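Local atomic coordinates of thiamine pyrophosphokinase (Candida albicans, PDB entry 2G9Z), a protein that catalyses the transfer of a pyrophosphate group from ATP to thiamine, forming the cofactor thiamine pyrophosphate. Residues K286-M300 with N315-D329. Numbering follows the deposited sequence.
Sequences KTPIILNSYGLKYDM and NRISGETGFIVECSD. With VNP (3-[(4-amino-2-methylpyrimidin-5-yl)methyl]-5-(2-{[hydroxy(phosphonoamino)phosphoryl]oxy}ethyl)-4-methyl-1,3-thiazol-3-I um), chain N.
Strands 289-294 and 322-327 run antiparallel, their axes 4.6 Å apart at 168°, with Asn292 facing Glu326 and Tyr294 facing Ile324 as hydrogen-bonded pairs. Ser328 continues the pairing with a side chain: its OG accepts from Ile290 N at 2.7 Å, while its own N donates to Ile290 O. Beyond strands 289-294 and 322-327, Gly295 O takes two donors, Ser318 N and Gly319 N, and Lys297 N donates to Arg316 O.

Over one face of the Phe323 ring lies Leu296 CD2, a CH-pi contact 4.0 Å from the centroid. Asp299 OD1 accepts from Ser293 OG and Leu296 N on opposite faces of its carboxylate, which probably helps fix the turn that places Leu296. The thiamine site illustrates how a side-chain amide can stand in for backbone pairing: Asn315 OD1 accepts from Tyr298 N (3.0 Å) and ND2 donates to Tyr298 O (3.0 Å). With CG roughly anti to the backbone N (chi1 -153°), the amide slides past the tyrosine, OD1 meeting the ring edge while VNP C7A lies over a face. Arg316 donates almost straight from NH1 to VNP O3G (2.9 Å, 174°) and from NH2 to O2G (2.6 Å), gripping the terminal phosphate of the analogue.

Tyr298 OH bonds to Gln151 of the second subunit, which also binds this ligand, so the pocket is shared across the dimer. Within the subunit, strand 322-327 lies between 254-259 and 289-294, strand 303-305 follows at the sheet edge, and Leu291 and Met300 pack on Leu280 of strand 277-281.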
# COMPACT_ATOMS: atom_id res chain seq x y z
N LYS A 286 -12.67 -11.87 2.25
CA LYS A 286 -13.77 -12.47 1.50
C LYS A 286 -13.29 -12.63 0.06
O LYS A 286 -13.21 -11.66 -0.69
CB LYS A 286 -15.00 -11.57 1.54
CG LYS A 286 -15.58 -11.37 2.94
CD LYS A 286 -16.06 -12.69 3.53
CE LYS A 286 -16.71 -12.50 4.89
NZ LYS A 286 -15.75 -11.96 5.90
N THR A 287 -12.97 -13.86 -0.32
CA THR A 287 -12.47 -14.14 -1.66
C THR A 287 -13.04 -15.43 -2.23
O THR A 287 -13.30 -16.38 -1.50
CB THR A 287 -10.94 -14.25 -1.66
OG1 THR A 287 -10.56 -15.54 -1.16
CG2 THR A 287 -10.33 -13.19 -0.75
N PRO A 288 -13.25 -15.48 -3.56
CA PRO A 288 -12.99 -14.39 -4.50
C PRO A 288 -14.19 -13.47 -4.63
O PRO A 288 -15.29 -13.79 -4.18
CB PRO A 288 -12.69 -15.12 -5.80
CG PRO A 288 -13.63 -16.27 -5.72
CD PRO A 288 -13.47 -16.74 -4.29
N ILE A 289 -13.97 -12.32 -5.25
CA ILE A 289 -15.03 -11.34 -5.46
C ILE A 289 -15.36 -11.31 -6.95
O ILE A 289 -14.47 -11.21 -7.79
CB ILE A 289 -14.57 -9.94 -4.99
CG1 ILE A 289 -14.44 -9.94 -3.46
CG2 ILE A 289 -15.55 -8.87 -5.46
CD1 ILE A 289 -14.05 -8.61 -2.87
N ILE A 290 -16.65 -11.41 -7.27
CA ILE A 290 -17.09 -11.39 -8.66
C ILE A 290 -17.40 -9.96 -9.05
O ILE A 290 -18.16 -9.27 -8.36
CB ILE A 290 -18.38 -12.21 -8.86
CG1 ILE A 290 -18.24 -13.60 -8.23
CG2 ILE A 290 -18.67 -12.34 -10.35
CD1 ILE A 290 -17.18 -14.45 -8.85
N LEU A 291 -16.84 -9.51 -10.17
CA LEU A 291 -17.06 -8.15 -10.63
C LEU A 291 -17.73 -8.03 -12.00
O LEU A 291 -17.54 -8.86 -12.88
CB LEU A 291 -15.73 -7.40 -10.69
CG LEU A 291 -14.89 -7.24 -9.41
CD1 LEU A 291 -13.51 -6.70 -9.77
CD2 LEU A 291 -15.60 -6.32 -8.44
N ASN A 292 -18.51 -6.97 -12.15
CA ASN A 292 -19.19 -6.63 -13.39
C ASN A 292 -19.07 -5.12 -13.48
O ASN A 292 -19.57 -4.42 -12.61
CB ASN A 292 -20.66 -7.03 -13.37
CG ASN A 292 -20.87 -8.51 -13.59
OD1 ASN A 292 -20.40 -9.08 -14.57
ND2 ASN A 292 -21.60 -9.14 -12.67
N SER A 293 -18.39 -4.62 -14.50
CA SER A 293 -18.24 -3.18 -14.63
C SER A 293 -18.78 -2.67 -15.95
O SER A 293 -18.82 -3.41 -16.94
CB SER A 293 -16.77 -2.77 -14.49
OG SER A 293 -15.97 -3.30 -15.54
N TYR A 294 -19.22 -1.42 -15.95
CA TYR A 294 -19.75 -0.77 -17.14
C TYR A 294 -19.16 0.64 -17.12
O TYR A 294 -19.52 1.44 -16.27
CB TYR A 294 -21.28 -0.71 -17.08
CG TYR A 294 -21.91 -2.04 -16.78
CD1 TYR A 294 -22.23 -2.94 -17.80
CD2 TYR A 294 -22.13 -2.44 -15.46
CE1 TYR A 294 -22.76 -4.21 -17.51
CE2 TYR A 294 -22.65 -3.69 -15.16
CZ TYR A 294 -22.96 -4.57 -16.19
OH TYR A 294 -23.46 -5.81 -15.88
N GLY A 295 -18.25 0.93 -18.05
CA GLY A 295 -17.66 2.25 -18.08
C GLY A 295 -16.15 2.28 -17.88
O GLY A 295 -15.53 3.33 -17.99
N LEU A 296 -15.55 1.14 -17.57
CA LEU A 296 -14.10 1.09 -17.41
C LEU A 296 -13.50 0.69 -18.76
O LEU A 296 -14.17 0.04 -19.57
CB LEU A 296 -13.70 0.07 -16.34
CG LEU A 296 -14.29 0.37 -14.95
CD1 LEU A 296 -13.75 -0.65 -13.94
CD2 LEU A 296 -13.92 1.79 -14.53
N LYS A 297 -12.26 1.09 -19.01
CA LYS A 297 -11.57 0.78 -20.26
C LYS A 297 -11.54 -0.73 -20.47
O LYS A 297 -11.75 -1.22 -21.58
CB LYS A 297 -10.15 1.34 -20.23
CG LYS A 297 -9.32 1.10 -21.50
CD LYS A 297 -9.86 1.87 -22.68
CE LYS A 297 -9.02 1.60 -23.93
NZ LYS A 297 -9.57 2.30 -25.13
N TYR A 298 -11.29 -1.47 -19.40
CA TYR A 298 -11.27 -2.92 -19.45
C TYR A 298 -12.41 -3.37 -18.54
O TYR A 298 -12.20 -3.68 -17.36
CB TYR A 298 -9.92 -3.44 -18.97
CG TYR A 298 -8.77 -2.87 -19.77
CD1 TYR A 298 -8.35 -3.47 -20.96
CD2 TYR A 298 -8.16 -1.69 -19.38
CE1 TYR A 298 -7.35 -2.90 -21.74
CE2 TYR A 298 -7.16 -1.11 -20.15
CZ TYR A 298 -6.76 -1.71 -21.33
OH TYR A 298 -5.78 -1.12 -22.09
N ASP A 299 -13.62 -3.34 -19.09
CA ASP A 299 -14.81 -3.72 -18.33
C ASP A 299 -14.81 -5.21 -18.06
O ASP A 299 -14.43 -6.01 -18.91
CB ASP A 299 -16.09 -3.32 -19.07
CG ASP A 299 -16.56 -1.92 -18.71
OD1 ASP A 299 -16.32 -1.49 -17.55
OD2 ASP A 299 -17.19 -1.25 -19.57
N MET A 300 -15.27 -5.56 -16.87
CA MET A 300 -15.32 -6.95 -16.45
C MET A 300 -16.76 -7.45 -16.37
O MET A 300 -17.68 -6.70 -16.07
CB MET A 300 -14.64 -7.09 -15.09
CG MET A 300 -13.14 -6.79 -15.10
SD MET A 300 -12.50 -6.15 -13.51
CE MET A 300 -13.01 -4.45 -13.63
N ASN A 315 -6.35 -0.23 -14.78
CA ASN A 315 -7.59 -0.17 -15.56
C ASN A 315 -7.73 1.33 -15.79
O ASN A 315 -6.98 2.11 -15.21
CB ASN A 315 -8.79 -0.70 -14.76
CG ASN A 315 -9.89 -1.26 -15.66
OD1 ASN A 315 -10.14 -0.74 -16.75
ND2 ASN A 315 -10.56 -2.32 -15.20
N ARG A 316 -8.68 1.74 -16.63
CA ARG A 316 -8.89 3.16 -16.90
C ARG A 316 -10.39 3.47 -16.88
O ARG A 316 -11.22 2.57 -17.03
CB ARG A 316 -8.33 3.58 -18.27
CG ARG A 316 -7.07 2.88 -18.73
CD ARG A 316 -5.81 3.34 -18.02
NE ARG A 316 -4.65 2.66 -18.61
CZ ARG A 316 -3.48 2.48 -18.00
NH1 ARG A 316 -3.29 2.92 -16.77
NH2 ARG A 316 -2.51 1.83 -18.62
N ILE A 317 -10.72 4.74 -16.74
CA ILE A 317 -12.11 5.16 -16.70
C ILE A 317 -12.57 5.72 -18.04
O ILE A 317 -12.08 6.74 -18.51
CB ILE A 317 -12.32 6.22 -15.59
CG1 ILE A 317 -11.97 5.62 -14.22
CG2 ILE A 317 -13.77 6.71 -15.60
CD1 ILE A 317 -12.13 6.57 -13.06
N SER A 318 -13.51 5.01 -18.67
CA SER A 318 -14.05 5.43 -19.96
C SER A 318 -15.31 6.29 -19.79
O SER A 318 -15.58 7.16 -20.62
CB SER A 318 -14.38 4.20 -20.82
OG SER A 318 -13.20 3.50 -21.18
N GLY A 319 -16.07 6.03 -18.74
CA GLY A 319 -17.29 6.80 -18.50
C GLY A 319 -16.99 8.27 -18.33
O GLY A 319 -16.25 8.66 -17.42
N GLU A 320 -17.57 9.11 -19.18
CA GLU A 320 -17.32 10.55 -19.10
C GLU A 320 -17.95 11.21 -17.89
O GLU A 320 -17.41 12.19 -17.37
CB GLU A 320 -17.83 11.25 -20.36
CG GLU A 320 -17.25 10.71 -21.66
CD GLU A 320 -17.39 11.70 -22.80
OE1 GLU A 320 -18.53 12.15 -23.05
OE2 GLU A 320 -16.36 12.02 -23.42
N THR A 321 -19.09 10.69 -17.45
CA THR A 321 -19.81 11.26 -16.33
C THR A 321 -19.99 10.26 -15.19
O THR A 321 -20.54 10.59 -14.14
CB THR A 321 -21.21 11.73 -16.76
OG1 THR A 321 -21.99 10.60 -17.17
CG2 THR A 321 -21.09 12.69 -17.94
N GLY A 322 -19.53 9.04 -15.40
CA GLY A 322 -19.65 8.03 -14.37
C GLY A 322 -19.52 6.63 -14.92
O GLY A 322 -19.46 6.44 -16.13
N PHE A 323 -19.45 5.65 -14.03
CA PHE A 323 -19.34 4.26 -14.42
C PHE A 323 -20.00 3.39 -13.36
O PHE A 323 -20.29 3.85 -12.26
CB PHE A 323 -17.88 3.85 -14.61
CG PHE A 323 -17.03 3.99 -13.37
CD1 PHE A 323 -16.40 5.20 -13.07
CD2 PHE A 323 -16.84 2.90 -12.51
CE1 PHE A 323 -15.60 5.33 -11.92
CE2 PHE A 323 -16.05 3.01 -11.37
CZ PHE A 323 -15.42 4.23 -11.07
N ILE A 324 -20.21 2.12 -13.69
CA ILE A 324 -20.84 1.22 -12.75
C ILE A 324 -20.00 -0.02 -12.43
O ILE A 324 -19.40 -0.62 -13.31
CB ILE A 324 -22.19 0.73 -13.29
CG1 ILE A 324 -23.17 1.91 -13.37
CG2 ILE A 324 -22.74 -0.40 -12.42
CD1 ILE A 324 -24.47 1.58 -14.08
N VAL A 325 -19.96 -0.37 -11.15
CA VAL A 325 -19.26 -1.59 -10.76
C VAL A 325 -20.16 -2.36 -9.81
O VAL A 325 -20.64 -1.82 -8.81
CB VAL A 325 -17.92 -1.33 -10.04
CG1 VAL A 325 -17.31 -2.67 -9.60
CG2 VAL A 325 -16.97 -0.58 -10.95
N GLU A 326 -20.41 -3.61 -10.15
CA GLU A 326 -21.21 -4.47 -9.30
C GLU A 326 -20.20 -5.45 -8.71
O GLU A 326 -19.34 -5.96 -9.43
CB GLU A 326 -22.26 -5.22 -10.11
CG GLU A 326 -23.07 -6.21 -9.29
CD GLU A 326 -24.26 -6.75 -10.05
OE1 GLU A 326 -24.11 -7.06 -11.25
OE2 GLU A 326 -25.35 -6.87 -9.44
N CYS A 327 -20.29 -5.71 -7.41
CA CYS A 327 -19.34 -6.62 -6.77
C CYS A 327 -20.05 -7.55 -5.80
O CYS A 327 -20.97 -7.14 -5.10
CB CYS A 327 -18.27 -5.81 -6.05
SG CYS A 327 -18.91 -4.69 -4.78
N SER A 328 -19.59 -8.80 -5.74
CA SER A 328 -20.19 -9.78 -4.84
C SER A 328 -19.90 -9.54 -3.36
O SER A 328 -20.48 -10.18 -2.50
CB SER A 328 -19.72 -11.19 -5.22
OG SER A 328 -18.32 -11.28 -5.13
N ASP A 329 -18.98 -8.61 -3.09
CA ASP A 329 -18.58 -8.26 -1.72
C ASP A 329 -17.82 -6.95 -1.77
O ASP A 329 -17.33 -6.55 -2.84
CB ASP A 329 -17.67 -9.33 -1.13
CG ASP A 329 -18.39 -10.20 -0.12
OD1 ASP A 329 -18.96 -9.65 0.84
OD2 ASP A 329 -18.37 -11.44 -0.29
O2G VNP N . 0.05 2.00 -17.98
PG VNP N . 0.52 2.19 -16.45
O3G VNP N . -0.62 2.60 -15.60
O1G VNP N . 1.67 3.32 -16.49
N3B VNP N . 1.21 0.81 -15.95
PB VNP N . 2.00 -0.01 -17.10
O2B VNP N . 2.77 -1.10 -16.47
O1B VNP N . 2.75 0.97 -17.92
O1 VNP N . 0.83 -0.63 -18.02
C7 VNP N . -0.16 -1.55 -17.54
C12 VNP N . -0.57 -2.40 -18.74
C11 VNP N . -1.73 -3.38 -18.54
C10 VNP N . -3.14 -2.78 -18.52
CM4 VNP N . -3.51 -1.52 -19.31
S1 VNP N . -1.78 -4.35 -17.00
C9 VNP N . -3.53 -4.42 -16.99
N5 VNP N . -4.01 -3.43 -17.74
C7A VNP N . -5.41 -2.99 -17.67
C5A VNP N . -6.38 -4.10 -17.24
C6A VNP N . -7.09 -3.88 -16.07
N1A VNP N . -8.01 -4.73 -15.66
C2A VNP N . -8.29 -5.84 -16.37
CM2 VNP N . -9.39 -6.78 -15.89
N3A VNP N . -7.63 -6.09 -17.50
C4A VNP N . -6.69 -5.26 -17.96
N4A VNP N . -6.06 -5.55 -19.09
O HOH W 1 -17.46 -12.43 -3.02
O HOH W 2 -20.78 -8.77 -9.29
O HOH W 3 -24.46 -4.96 -12.73
O HOH W 4 -4.55 1.50 -21.41